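Long-range contacts in 4-hydroxy-3-methylbut-2-enyl diphosphate reductase, apicoplast (Plasmodium falciparum, PDB 4N7B), which reduces (E)-4-hydroxy-3-methylbut-2-enyl diphosphate to isopentenyl and dimethylallyl diphosphate with an iron-sulfur cluster, the last step of apicoplast isoprenoid precursor synthesis: residues K220-I225 / Y505-F510; P251-H256 / I274-L279; G285-Y290 / K307-D312; D431-V436 / K477-S482. One frame throughout, in Å; residues are numbered along the deposited sequence. Where two conformers were deposited one is given.

Contact 1: K220-I225 / Y505-F510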
loop_
_atom_site.group_PDB
_atom_site.type_symbol
_atom_site.label_atom_id
_atom_site.label_comp_id
_atom_site.label_asym_id
_atom_site.label_seq_id
_atom_site.Cartn_x
_atom_site.Cartn_y
_atom_site.Cartn_z
ATOM N N LYS A 220 -8.193 -24.538 20.837
ATOM C CA LYS A 220 -8.285 -23.809 19.580
ATOM C C LYS A 220 -8.412 -22.316 19.841
ATOM O O LYS A 220 -9.275 -21.887 20.609
ATOM C CB LYS A 220 -9.464 -24.333 18.772
ATOM C CG LYS A 220 -9.356 -25.837 18.519
ATOM C CD LYS A 220 -10.502 -26.358 17.693
ATOM C CE LYS A 220 -10.364 -25.939 16.250
ATOM N NZ LYS A 220 -11.427 -26.545 15.389
ATOM N N ILE A 221 -7.553 -21.524 19.211
ATOM C CA ILE A 221 -7.579 -20.087 19.417
ATOM C C ILE A 221 -7.417 -19.316 18.125
ATOM O O ILE A 221 -6.556 -19.633 17.293
ATOM C CB ILE A 221 -6.451 -19.635 20.332
ATOM C CG1 ILE A 221 -6.559 -20.315 21.686
ATOM C CG2 ILE A 221 -6.489 -18.109 20.501
ATOM C CD1 ILE A 221 -5.374 -20.012 22.574
ATOM N N LEU A 222 -8.245 -18.290 17.964
ATOM C CA LEU A 222 -8.092 -17.345 16.867
ATOM C C LEU A 222 -7.586 -16.021 17.411
ATOM O O LEU A 222 -8.260 -15.341 18.206
ATOM C CB LEU A 222 -9.417 -17.158 16.138
ATOM C CG LEU A 222 -9.408 -16.097 15.045
ATOM C CD1 LEU A 222 -8.686 -16.595 13.833
ATOM C CD2 LEU A 222 -10.826 -15.712 14.690
ATOM N N TYR A 223 -6.376 -15.663 17.014
ATOM C CA TYR A 223 -5.798 -14.405 17.424
ATOM C C TYR A 223 -6.156 -13.370 16.383
ATOM O O TYR A 223 -5.634 -13.389 15.263
ATOM C CB TYR A 223 -4.291 -14.523 17.531
ATOM C CG TYR A 223 -3.799 -15.396 18.662
ATOM C CD1 TYR A 223 -3.750 -14.912 19.956
ATOM C CD2 TYR A 223 -3.345 -16.694 18.425
ATOM C CE1 TYR A 223 -3.286 -15.689 20.997
ATOM C CE2 TYR A 223 -2.874 -17.483 19.464
ATOM C CZ TYR A 223 -2.852 -16.965 20.749
ATOM O OH TYR A 223 -2.398 -17.719 21.793
ATOM N N LEU A 224 -7.077 -12.495 16.740
ATOM C CA LEU A 224 -7.463 -11.392 15.889
ATOM C C LEU A 224 -6.517 -10.240 16.177
ATOM O O LEU A 224 -6.446 -9.713 17.297
ATOM C CB LEU A 224 -8.910 -10.975 16.152
ATOM C CG LEU A 224 -9.403 -9.766 15.353
ATOM C CD1 LEU A 224 -9.376 -10.067 13.846
ATOM C CD2 LEU A 224 -10.819 -9.393 15.811
ATOM N N ILE A 225 -5.774 -9.860 15.154
ATOM C CA ILE A 225 -4.640 -8.974 15.334
ATOM C C ILE A 225 -4.989 -7.523 15.057
ATOM O O ILE A 225 -5.741 -7.208 14.132
ATOM C CB ILE A 225 -3.496 -9.384 14.411
ATOM C CG1 ILE A 225 -3.017 -10.783 14.794
ATOM C CG2 ILE A 225 -2.356 -8.414 14.531
ATOM C CD1 ILE A 225 -2.122 -11.451 13.776
ATOM N N TYR A 505 -13.041 -21.930 17.087
ATOM C CA TYR A 505 -11.816 -21.324 17.572
ATOM C C TYR A 505 -12.202 -20.284 18.624
ATOM O O TYR A 505 -13.100 -19.475 18.396
ATOM C CB TYR A 505 -11.034 -20.660 16.429
ATOM C CG TYR A 505 -10.398 -21.663 15.450
ATOM C CD1 TYR A 505 -11.089 -22.121 14.330
ATOM C CD2 TYR A 505 -9.126 -22.152 15.665
ATOM C CE1 TYR A 505 -10.526 -23.054 13.450
ATOM C CE2 TYR A 505 -8.550 -23.091 14.787
ATOM C CZ TYR A 505 -9.251 -23.530 13.685
ATOM O OH TYR A 505 -8.677 -24.445 12.819
ATOM N N THR A 506 -11.527 -20.295 19.768
ATOM C CA THR A 506 -11.811 -19.302 20.807
ATOM C C THR A 506 -11.175 -17.976 20.411
ATOM O O THR A 506 -9.992 -17.912 20.084
ATOM C CB THR A 506 -11.277 -19.719 22.189
ATOM O OG1 THR A 506 -11.971 -20.883 22.638
ATOM C CG2 THR A 506 -11.499 -18.588 23.209
ATOM N N LEU A 507 -11.966 -16.914 20.434
ATOM C CA LEU A 507 -11.489 -15.614 20.001
ATOM C C LEU A 507 -10.613 -14.941 21.068
ATOM O O LEU A 507 -10.995 -14.840 22.242
ATOM C CB LEU A 507 -12.678 -14.723 19.653
ATOM C CG LEU A 507 -12.368 -13.315 19.158
ATOM C CD1 LEU A 507 -11.451 -13.354 17.961
ATOM C CD2 LEU A 507 -13.661 -12.622 18.805
ATOM N N GLN A 508 -9.434 -14.500 20.645
ATOM C CA GLN A 508 -8.576 -13.676 21.475
ATOM C C GLN A 508 -8.045 -12.511 20.651
ATOM O O GLN A 508 -7.801 -12.643 19.458
ATOM C CB GLN A 508 -7.424 -14.492 22.053
ATOM C CG GLN A 508 -7.854 -15.449 23.157
ATOM C CD GLN A 508 -8.554 -14.738 24.309
ATOM O OE1 GLN A 508 -7.944 -13.940 25.019
ATOM N NE2 GLN A 508 -9.841 -15.018 24.488
ATOM N N ASN A 509 -7.888 -11.359 21.289
ATOM C CA ASN A 509 -7.285 -10.220 20.615
ATOM C C ASN A 509 -5.792 -10.252 20.817
ATOM O O ASN A 509 -5.310 -10.549 21.904
ATOM C CB ASN A 509 -7.817 -8.904 21.165
ATOM C CG ASN A 509 -9.276 -8.691 20.827
ATOM O OD1 ASN A 509 -9.620 -8.245 19.731
ATOM N ND2 ASN A 509 -10.142 -9.027 21.760
ATOM N N PHE A 510 -5.056 -9.930 19.771
ATOM C CA PHE A 510 -3.641 -9.682 19.926
ATOM C C PHE A 510 -3.295 -8.267 19.471
ATOM O O PHE A 510 -3.514 -7.902 18.311
ATOM C CB PHE A 510 -2.778 -10.677 19.152
ATOM C CG PHE A 510 -1.324 -10.407 19.341
ATOM C CD1 PHE A 510 -0.687 -10.807 20.513
ATOM C CD2 PHE A 510 -0.625 -9.644 18.423
ATOM C CE1 PHE A 510 0.641 -10.513 20.725
ATOM C CE2 PHE A 510 0.699 -9.332 18.632
ATOM C CZ PHE A 510 1.340 -9.769 19.781
HETATM O O HOH W 1 -10.951 -26.368 12.676
HETATM O O HOH W 2 -7.575 -7.404 17.829
#
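With CG of Lys-220 anti to its carbonyl carbon (chi1 -57°) and the chain bent at chi3 (74°), the lysine folds back over one face of the Tyr-505 ring, whose CG is likewise anti to the carbonyl carbon. Lys-220 CE rests 3.8 Å from the Tyr-505 ring centroid in a CH-pi contact, offset toward the rim, and NZ follows at 4.3 Å as a cation-pi partner. A water accepts from Lys-220 NZ and donates to Tyr-505 OH; the ammonium also bonds Phe-503 O and the phenol Val-475 O, so both polar ends are held. Beyond this pair the two strands run parallel in register, strand 506-511 forming one outer edge of a five-stranded parallel alpha/beta sheet. Five backbone bonds join them, the straightest from Phe-510 N to Leu-224 O (2.8 Å, 173° at the hydrogen). On the face carrying Leu-222 and Leu-224, Leu-507 CD1 lies 3.9 Å from Leu-224 CB and 4.1 Å from Leu-222 CD2, and helix 488-499 packs over the two inner leucines. On the other face Ile-221 CG2 sits over the centre of the Tyr-223 ring. A second water donates to both Leu-224 O (2.6 Å) and Asn-509 OD1 (2.9 Å).

Contact 2: P251-H256 / I274-L279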
loop_
_atom_site.group_PDB
_atom_site.type_symbol
_atom_site.label_atom_id
_atom_site.label_comp_id
_atom_site.label_asym_id
_atom_site.label_seq_id
_atom_site.Cartn_x
_atom_site.Cartn_y
_atom_site.Cartn_z
ATOM N N PRO A 251 -20.168 9.991 -14.510
ATOM C CA PRO A 251 -19.080 9.185 -13.951
ATOM C C PRO A 251 -17.924 10.024 -13.402
ATOM O O PRO A 251 -17.646 11.120 -13.898
ATOM C CB PRO A 251 -18.611 8.375 -15.157
ATOM C CG PRO A 251 -18.857 9.280 -16.319
ATOM C CD PRO A 251 -20.089 10.082 -15.978
ATOM N N ILE A 252 -17.254 9.498 -12.382
ATOM C CA ILE A 252 -16.063 10.128 -11.825
ATOM C C ILE A 252 -14.850 9.294 -12.191
ATOM O O ILE A 252 -14.757 8.119 -11.829
ATOM C CB ILE A 252 -16.151 10.244 -10.296
ATOM C CG1 ILE A 252 -17.236 11.248 -9.915
ATOM C CG2 ILE A 252 -14.807 10.654 -9.708
ATOM C CD1 ILE A 252 -16.959 12.648 -10.428
ATOM N N TYR A 253 -13.907 9.907 -12.894
ATOM C CA TYR A 253 -12.781 9.171 -13.445
ATOM C C TYR A 253 -11.631 9.091 -12.461
ATOM O O TYR A 253 -11.255 10.086 -11.849
ATOM C CB TYR A 253 -12.334 9.801 -14.760
ATOM C CG TYR A 253 -13.334 9.555 -15.858
ATOM C CD1 TYR A 253 -13.330 8.360 -16.565
ATOM C CD2 TYR A 253 -14.312 10.492 -16.159
ATOM C CE1 TYR A 253 -14.252 8.117 -17.563
ATOM C CE2 TYR A 253 -15.244 10.255 -17.158
ATOM C CZ TYR A 253 -15.206 9.065 -17.855
ATOM O OH TYR A 253 -16.127 8.814 -18.848
ATOM N N VAL A 254 -11.089 7.889 -12.305
ATOM C CA VAL A 254 -9.972 7.670 -11.403
ATOM C C VAL A 254 -8.836 7.025 -12.170
ATOM O O VAL A 254 -9.037 6.043 -12.876
ATOM C CB VAL A 254 -10.359 6.738 -10.252
ATOM C CG1 VAL A 254 -9.164 6.494 -9.348
ATOM C CG2 VAL A 254 -11.531 7.310 -9.472
ATOM N N LYS A 255 -7.642 7.585 -12.029
ATOM C CA LYS A 255 -6.471 7.058 -12.702
ATOM C C LYS A 255 -5.868 5.926 -11.865
ATOM O O LYS A 255 -5.419 6.147 -10.747
ATOM C CB LYS A 255 -5.464 8.180 -12.936
ATOM C CG LYS A 255 -4.099 7.713 -13.372
ATOM C CD LYS A 255 -4.121 6.948 -14.681
ATOM C CE LYS A 255 -2.694 6.554 -15.076
ATOM N NZ LYS A 255 -2.593 5.871 -16.403
ATOM N N HIS A 256 -5.858 4.737 -12.467
ATOM C CA HIS A 256 -5.578 3.452 -11.816
ATOM C C HIS A 256 -6.554 3.151 -10.690
ATOM O O HIS A 256 -7.269 4.037 -10.215
ATOM C CB HIS A 256 -4.134 3.331 -11.309
ATOM C CG HIS A 256 -3.732 1.916 -11.017
ATOM N ND1 HIS A 256 -3.396 1.023 -12.015
ATOM C CD2 HIS A 256 -3.651 1.223 -9.857
ATOM C CE1 HIS A 256 -3.108 -0.148 -11.479
ATOM N NE2 HIS A 256 -3.256 -0.053 -10.171
ATOM N N ILE A 274 -15.191 5.312 -12.336
ATOM C CA ILE A 274 -14.599 4.532 -13.409
ATOM C C ILE A 274 -13.082 4.643 -13.340
ATOM O O ILE A 274 -12.521 5.746 -13.365
ATOM C CB ILE A 274 -15.089 5.009 -14.788
ATOM C CG1 ILE A 274 -16.611 4.852 -14.890
ATOM C CG2 ILE A 274 -14.399 4.228 -15.898
ATOM C CD1 ILE A 274 -17.218 5.537 -16.100
ATOM N N PHE A 275 -12.420 3.494 -13.251
ATOM C CA PHE A 275 -10.965 3.458 -13.155
ATOM C C PHE A 275 -10.364 3.274 -14.538
ATOM O O PHE A 275 -10.698 2.332 -15.254
ATOM C CB PHE A 275 -10.526 2.336 -12.214
ATOM C CG PHE A 275 -11.172 2.410 -10.868
ATOM C CD1 PHE A 275 -12.224 1.579 -10.539
ATOM C CD2 PHE A 275 -10.754 3.349 -9.948
ATOM C CE1 PHE A 275 -12.828 1.667 -9.299
ATOM C CE2 PHE A 275 -11.354 3.448 -8.717
ATOM C CZ PHE A 275 -12.394 2.606 -8.388
ATOM N N ILE A 276 -9.478 4.185 -14.912
ATOM C CA ILE A 276 -8.947 4.208 -16.266
ATOM C C ILE A 276 -7.432 4.221 -16.243
ATOM O O ILE A 276 -6.824 4.531 -15.223
ATOM C CB ILE A 276 -9.469 5.450 -17.030
ATOM C CG1 ILE A 276 -8.936 6.739 -16.402
ATOM C CG2 ILE A 276 -10.992 5.484 -17.000
ATOM C CD1 ILE A 276 -7.575 7.170 -16.914
ATOM N N GLU A 277 -6.823 3.868 -17.368
ATOM C CA GLU A 277 -5.379 3.982 -17.526
ATOM C C GLU A 277 -5.058 4.937 -18.662
ATOM O O GLU A 277 -3.970 5.508 -18.719
ATOM C CB GLU A 277 -4.750 2.615 -17.811
ATOM C CG GLU A 277 -4.875 1.619 -16.678
ATOM C CD GLU A 277 -4.124 2.037 -15.431
ATOM O OE1 GLU A 277 -3.346 3.018 -15.486
ATOM O OE2 GLU A 277 -4.312 1.375 -14.382
ATOM N N ASP A 278 -6.012 5.109 -19.566
ATOM C CA ASP A 278 -5.822 5.965 -20.721
ATOM C C ASP A 278 -6.602 7.253 -20.506
ATOM O O ASP A 278 -7.833 7.243 -20.483
ATOM C CB ASP A 278 -6.304 5.250 -21.983
ATOM C CG ASP A 278 -5.834 5.927 -23.253
ATOM O OD1 ASP A 278 -5.866 7.176 -23.315
ATOM O OD2 ASP A 278 -5.433 5.206 -24.192
ATOM N N LEU A 279 -5.883 8.360 -20.347
ATOM C CA LEU A 279 -6.517 9.648 -20.073
ATOM C C LEU A 279 -7.406 10.154 -21.212
ATOM O O LEU A 279 -8.180 11.089 -21.019
ATOM C CB LEU A 279 -5.465 10.695 -19.719
ATOM C CG LEU A 279 -5.236 10.830 -18.214
ATOM C CD1 LEU A 279 -4.555 9.570 -17.673
ATOM C CD2 LEU A 279 -4.433 12.086 -17.897
#
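Strands 252-255 and 274-276 run parallel, their axes 36° apart, joined by backbone bonds that end with His-256 N to Ile-276 O (2.9 Å). They form a right-handed beta-alpha-beta crossover through helix 262-271, strand 274-276 lying at one of the sheet's two edges. Val-254 CB presses on Phe-275 CD2 at 3.4 Å, the side chains alongside each other. On the other face, Ile-276 CG2 meets the Tyr-253 ring edge in plane; at the strand start Pro-251 CB is pressed tightly against Ile-274 CD1 at 3.3 Å. Glu-277, bent at chi2 (-65°), turns its carboxylate to two N-H donors. Lys-255 NZ bonds Glu-277 O (2.7 Å) and the anti lone pair of OE1 in a salt bridge. His-256 NE2 bonds NE2 of His-260, which probably binds the substrate, as in related enzymes. His-256 is thus probably second-shell and Glu-277 one shell further out; its carboxylate would favour a proton on ND1. His-256 ND1 donates to the syn lone pair of Glu-277 OE2 at 2.6 Å, that oxygen 23° out of the ring plane.

Contact 3: G285-Y290 / K307-D312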
loop_
_atom_site.group_PDB
_atom_site.type_symbol
_atom_site.label_atom_id
_atom_site.label_comp_id
_atom_site.label_asym_id
_atom_site.label_seq_id
_atom_site.Cartn_x
_atom_site.Cartn_y
_atom_site.Cartn_z
ATOM N N GLY A 285 -11.989 18.791 -19.328
ATOM C CA GLY A 285 -12.767 19.578 -18.388
ATOM C C GLY A 285 -13.282 18.797 -17.190
ATOM O O GLY A 285 -13.712 19.394 -16.200
ATOM N N HIS A 286 -13.238 17.469 -17.263
ATOM C CA HIS A 286 -13.826 16.633 -16.214
ATOM C C HIS A 286 -12.883 16.357 -15.045
ATOM O O HIS A 286 -11.690 16.659 -15.098
ATOM C CB HIS A 286 -14.314 15.301 -16.789
ATOM C CG HIS A 286 -15.677 15.374 -17.397
ATOM N ND1 HIS A 286 -15.976 16.211 -18.449
ATOM C CD2 HIS A 286 -16.824 14.722 -17.095
ATOM C CE1 HIS A 286 -17.250 16.071 -18.773
ATOM N NE2 HIS A 286 -17.787 15.173 -17.967
ATOM N N ILE A 287 -13.451 15.776 -13.992
ATOM C CA ILE A 287 -12.709 15.397 -12.794
ATOM C C ILE A 287 -11.838 14.182 -13.062
ATOM O O ILE A 287 -12.295 13.204 -13.649
ATOM C CB ILE A 287 -13.670 15.007 -11.653
ATOM C CG1 ILE A 287 -14.618 16.161 -11.319
ATOM C CG2 ILE A 287 -12.892 14.599 -10.420
ATOM C CD1 ILE A 287 -14.097 17.080 -10.227
ATOM N N LEU A 288 -10.586 14.243 -12.624
ATOM C CA LEU A 288 -9.755 13.055 -12.576
ATOM C C LEU A 288 -9.092 12.941 -11.224
ATOM O O LEU A 288 -8.476 13.894 -10.750
ATOM C CB LEU A 288 -8.675 13.075 -13.647
ATOM C CG LEU A 288 -7.768 11.837 -13.615
ATOM C CD1 LEU A 288 -8.556 10.568 -13.939
ATOM C CD2 LEU A 288 -6.623 12.009 -14.586
ATOM N N ILE A 289 -9.212 11.763 -10.618
ATOM C CA ILE A 289 -8.605 11.492 -9.321
ATOM C C ILE A 289 -7.370 10.603 -9.444
ATOM O O ILE A 289 -7.411 9.556 -10.097
ATOM C CB ILE A 289 -9.607 10.802 -8.395
ATOM C CG1 ILE A 289 -10.847 11.691 -8.236
ATOM C CG2 ILE A 289 -8.971 10.519 -7.055
ATOM C CD1 ILE A 289 -11.950 11.087 -7.396
ATOM N N TYR A 290 -6.275 11.013 -8.810
ATOM C CA TYR A 290 -5.069 10.193 -8.779
ATOM C C TYR A 290 -5.124 9.265 -7.572
ATOM O O TYR A 290 -5.451 9.693 -6.463
ATOM C CB TYR A 290 -3.812 11.067 -8.719
ATOM C CG TYR A 290 -3.666 12.011 -9.890
ATOM C CD1 TYR A 290 -3.739 11.549 -11.199
ATOM C CD2 TYR A 290 -3.475 13.369 -9.692
ATOM C CE1 TYR A 290 -3.613 12.415 -12.272
ATOM C CE2 TYR A 290 -3.349 14.243 -10.763
ATOM C CZ TYR A 290 -3.421 13.763 -12.048
ATOM O OH TYR A 290 -3.291 14.640 -13.112
ATOM N N LYS A 307 -7.362 20.280 -19.543
ATOM C CA LYS A 307 -8.032 21.090 -18.543
ATOM C C LYS A 307 -8.928 20.233 -17.638
ATOM O O LYS A 307 -10.122 20.489 -17.500
ATOM C CB LYS A 307 -8.829 22.203 -19.226
ATOM C CG LYS A 307 -8.693 23.552 -18.540
ATOM C CD LYS A 307 -8.216 24.639 -19.504
ATOM C CE LYS A 307 -7.923 25.940 -18.761
ATOM N NZ LYS A 307 -7.509 27.045 -19.667
ATOM N N LEU A 308 -8.335 19.220 -17.014
ATOM C CA LEU A 308 -9.073 18.367 -16.092
ATOM C C LEU A 308 -9.031 18.933 -14.682
ATOM O O LEU A 308 -8.099 19.652 -14.318
ATOM C CB LEU A 308 -8.479 16.959 -16.078
ATOM C CG LEU A 308 -8.468 16.219 -17.412
ATOM C CD1 LEU A 308 -7.725 14.905 -17.254
ATOM C CD2 LEU A 308 -9.890 15.984 -17.893
ATOM N N ILE A 309 -10.042 18.602 -13.888
ATOM C CA ILE A 309 -10.021 18.933 -12.474
ATOM C C ILE A 309 -9.218 17.864 -11.776
ATOM O O ILE A 309 -9.742 16.800 -11.453
ATOM C CB ILE A 309 -11.410 18.925 -11.824
ATOM C CG1 ILE A 309 -12.473 19.508 -12.758
ATOM C CG2 ILE A 309 -11.360 19.699 -10.512
ATOM C CD1 ILE A 309 -12.266 20.958 -13.071
ATOM N N GLU A 310 -7.942 18.144 -11.559
ATOM C CA GLU A 310 -7.054 17.205 -10.902
ATOM C C GLU A 310 -7.324 17.151 -9.408
ATOM O O GLU A 310 -7.210 18.154 -8.705
ATOM C CB GLU A 310 -5.611 17.613 -11.138
ATOM C CG GLU A 310 -5.168 17.474 -12.571
ATOM C CD GLU A 310 -3.747 17.943 -12.763
ATOM O OE1 GLU A 310 -3.562 19.149 -13.033
ATOM O OE2 GLU A 310 -2.818 17.109 -12.624
ATOM N N ILE A 311 -7.678 15.967 -8.928
ATOM C CA ILE A 311 -7.886 15.749 -7.507
ATOM C C ILE A 311 -6.972 14.626 -7.029
ATOM O O ILE A 311 -7.201 13.451 -7.323
ATOM C CB ILE A 311 -9.347 15.430 -7.202
ATOM C CG1 ILE A 311 -10.192 16.670 -7.500
ATOM C CG2 ILE A 311 -9.495 14.998 -5.744
ATOM C CD1 ILE A 311 -11.581 16.607 -6.952
ATOM N N ASP A 312 -5.937 15.006 -6.289
ATOM C CA ASP A 312 -4.815 14.120 -6.028
ATOM C C ASP A 312 -4.933 13.408 -4.686
ATOM O O ASP A 312 -4.692 14.006 -3.641
ATOM C CB ASP A 312 -3.519 14.921 -6.065
ATOM C CG ASP A 312 -2.290 14.042 -5.997
ATOM O OD1 ASP A 312 -2.428 12.803 -5.872
ATOM O OD2 ASP A 312 -1.175 14.592 -6.052
#
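Four backbone hydrogen bonds hold strands 287-290 and 309-312 parallel, among them Ile-311 N to Leu-288 O at 2.9 Å, aimed nearly along the carbonyl axis. The leading polar side-chain contact is Tyr-290 OH donating to the anti lone pair of Glu-310 OE2, a short 2.6 Å. This oxygen lies in the ring plane at its edge, and the carboxylate stands almost perpendicular to the ring (89°). Asp-312 crosses that ring's edge at about a right angle, CG 3.9 Å from Tyr-290 CD2; its OD2 forms a salt bridge to Arg-300, and OD1 bonds Thr-314. Helix 297-305 connects the two strands in a beta-alpha-beta unit and packs on the face of Tyr-290 and Glu-310, closing in a Schellman motif whose C-prime residue is Lys-307, at positive phi. Gly-285, also at positive phi, brings CA to 2.9 Å from Lys-307 O. On the opposite face the packing is apolar: Ile-287 CD1 reaches across to Ile-309 CB at 3.6 Å and Ile-311 CD1 at 4.2 Å, while Ile-289 and Ile-311 lie side by side against helix 232-247.

Contact 4: D431-V436 / K477-S482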
loop_
_atom_site.group_PDB
_atom_site.type_symbol
_atom_site.label_atom_id
_atom_site.label_comp_id
_atom_site.label_asym_id
_atom_site.label_seq_id
_atom_site.Cartn_x
_atom_site.Cartn_y
_atom_site.Cartn_z
ATOM N N ASP A 431 -0.264 -22.068 14.120
ATOM C CA ASP A 431 -0.062 -23.128 13.142
ATOM C C ASP A 431 -0.344 -22.615 11.733
ATOM O O ASP A 431 0.118 -23.181 10.751
ATOM C CB ASP A 431 -1.018 -24.273 13.448
ATOM C CG ASP A 431 -0.906 -24.760 14.883
ATOM O OD1 ASP A 431 0.213 -25.099 15.321
ATOM O OD2 ASP A 431 -1.940 -24.797 15.583
ATOM N N LEU A 432 -1.121 -21.541 11.641
ATOM C CA LEU A 432 -1.494 -20.981 10.358
ATOM C C LEU A 432 -1.776 -19.488 10.470
ATOM O O LEU A 432 -2.411 -19.031 11.430
ATOM C CB LEU A 432 -2.748 -21.677 9.840
ATOM C CG LEU A 432 -3.356 -21.019 8.611
ATOM C CD1 LEU A 432 -2.509 -21.338 7.381
ATOM C CD2 LEU A 432 -4.788 -21.477 8.411
ATOM N N THR A 433 -1.347 -18.739 9.463
ATOM C CA THR A 433 -1.654 -17.320 9.369
ATOM C C THR A 433 -2.605 -17.088 8.189
ATOM O O THR A 433 -2.342 -17.540 7.069
ATOM C CB THR A 433 -0.377 -16.473 9.153
ATOM O OG1 THR A 433 0.419 -16.475 10.348
ATOM C CG2 THR A 433 -0.765 -15.037 8.803
ATOM N N ILE A 434 -3.713 -16.403 8.448
ATOM C CA ILE A 434 -4.623 -15.998 7.383
ATOM C C ILE A 434 -4.566 -14.500 7.224
ATOM O O ILE A 434 -4.815 -13.751 8.178
ATOM C CB ILE A 434 -6.074 -16.378 7.663
ATOM C CG1 ILE A 434 -6.234 -17.893 7.643
ATOM C CG2 ILE A 434 -6.988 -15.763 6.604
ATOM C CD1 ILE A 434 -7.595 -18.343 8.078
ATOM N N VAL A 435 -4.195 -14.062 6.029
ATOM C CA VAL A 435 -4.171 -12.654 5.728
ATOM C C VAL A 435 -5.319 -12.380 4.799
ATOM O O VAL A 435 -5.419 -12.995 3.736
ATOM C CB VAL A 435 -2.893 -12.225 5.031
ATOM C CG1 VAL A 435 -2.961 -10.738 4.711
ATOM C CG2 VAL A 435 -1.693 -12.540 5.901
ATOM N N VAL A 436 -6.197 -11.458 5.196
ATOM C CA VAL A 436 -7.344 -11.124 4.354
ATOM C C VAL A 436 -6.972 -9.966 3.467
ATOM O O VAL A 436 -6.519 -8.924 3.929
ATOM C CB VAL A 436 -8.579 -10.810 5.184
ATOM C CG1 VAL A 436 -9.776 -10.588 4.291
ATOM C CG2 VAL A 436 -8.825 -11.956 6.159
ATOM N N LYS A 477 -4.330 -23.167 16.296
ATOM C CA LYS A 477 -4.121 -21.741 16.505
ATOM C C LYS A 477 -3.893 -20.999 15.199
ATOM O O LYS A 477 -3.008 -21.336 14.415
ATOM C CB LYS A 477 -2.960 -21.508 17.464
ATOM C CG LYS A 477 -3.087 -22.328 18.742
ATOM C CD LYS A 477 -2.489 -21.618 19.931
ATOM C CE LYS A 477 -2.147 -22.602 21.043
ATOM N NZ LYS A 477 -3.229 -23.606 21.277
ATOM N N ILE A 478 -4.704 -19.974 14.994
ATOM C CA ILE A 478 -4.667 -19.145 13.806
ATOM C C ILE A 478 -4.377 -17.679 14.137
ATOM O O ILE A 478 -4.985 -17.074 15.035
ATOM C CB ILE A 478 -6.006 -19.219 13.104
ATOM C CG1 ILE A 478 -6.258 -20.642 12.655
ATOM C CG2 ILE A 478 -6.079 -18.233 11.948
ATOM C CD1 ILE A 478 -7.676 -20.882 12.203
ATOM N N ALA A 479 -3.440 -17.115 13.396
ATOM C CA ALA A 479 -3.145 -15.702 13.443
ATOM C C ALA A 479 -3.966 -15.054 12.323
ATOM O O ALA A 479 -3.809 -15.429 11.150
ATOM C CB ALA A 479 -1.663 -15.496 13.197
ATOM N N LEU A 480 -4.869 -14.126 12.654
ATOM C CA LEU A 480 -5.695 -13.520 11.606
ATOM C C LEU A 480 -5.432 -12.026 11.500
ATOM O O LEU A 480 -5.577 -11.302 12.487
ATOM C CB LEU A 480 -7.174 -13.775 11.862
ATOM C CG LEU A 480 -8.170 -13.063 10.948
ATOM C CD1 LEU A 480 -8.098 -13.582 9.512
ATOM C CD2 LEU A 480 -9.587 -13.226 11.496
ATOM N N THR A 481 -5.010 -11.572 10.321
ATOM C CA THR A 481 -4.821 -10.149 10.089
ATOM C C THR A 481 -5.322 -9.742 8.706
ATOM O O THR A 481 -5.913 -10.549 7.999
ATOM C CB THR A 481 -3.364 -9.727 10.265
ATOM O OG1 THR A 481 -3.294 -8.297 10.206
ATOM C CG2 THR A 481 -2.507 -10.294 9.192
ATOM N N SER A 482 -5.093 -8.502 8.309
ATOM C CA SER A 482 -5.595 -8.046 7.032
ATOM C C SER A 482 -4.744 -6.904 6.531
ATOM O O SER A 482 -4.132 -6.183 7.315
ATOM C CB SER A 482 -7.059 -7.606 7.155
ATOM O OG SER A 482 -7.165 -6.547 8.094
#
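Ile-434 and Leu-480 cross obliquely on one face of the paired strands, the leucine's CG swung anti to its backbone N (chi1 173°) so that CD1 leans across to the other strand. There Leu-480 CD1 lodges between two branches, 3.8 Å from Ile-434 CG2 and 3.8 Å from Val-436 CG2. Ile-434 points CD1 the other way along the strand and meets Ile-478 CG2 obliquely at 4.2 Å. On the reverse face the groups are smaller: Val-435 and Thr-481 stand side by side with their CG2 methyls 4.1 Å apart, and Thr-433 OG1, bonded to Ser-451, borders the methyl of Ala-479. At the strand entrance, Asp-431 is gripped twice. Its N donates to Lys-477 O, while Lys-477 N donates to Asp-431 OD2 (3.0 Å), arriving from above the carboxylate plane; OD2 also receives Asn-476 N. The parallel-strand backbone hydrogen bonds continue from there, Ile-434 N to Ala-479 O (2.9 Å) lying nearly along the C=O axis. The result is the buried middle of a five-stranded parallel alpha/beta sheet. Helix 488-499 packs on the face of Ile-434 and Leu-480 through Phe-494 and Val-495, strand 458-461 pairs with the outer side of 432-436, and strand 221-226 with that of 477-482.

The four contacts belong to two parallel sheets lying on opposite sides of the chain's centre. Contacts 1 and 4 share one sheet, their centres 9 Å apart, because strands 221-226 and 477-482 are neighbours: Tyr-223 N meets Ile-478 O at 2.8 Å. Contacts 2 and 3 share the other, centres 10 Å apart, joined where Lys-255 N meets Ile-289 O at 2.8 Å. Between the sheets, contacts 2 and 4 have nearest atoms about 17 Å apart. The iron-sulfur cluster lies between them: the side chains of His-256 and Ser-482 are each about 12 Å from it, that of Asp-312 about 11 Å, whereas contact 1 is remote from the annotated sites.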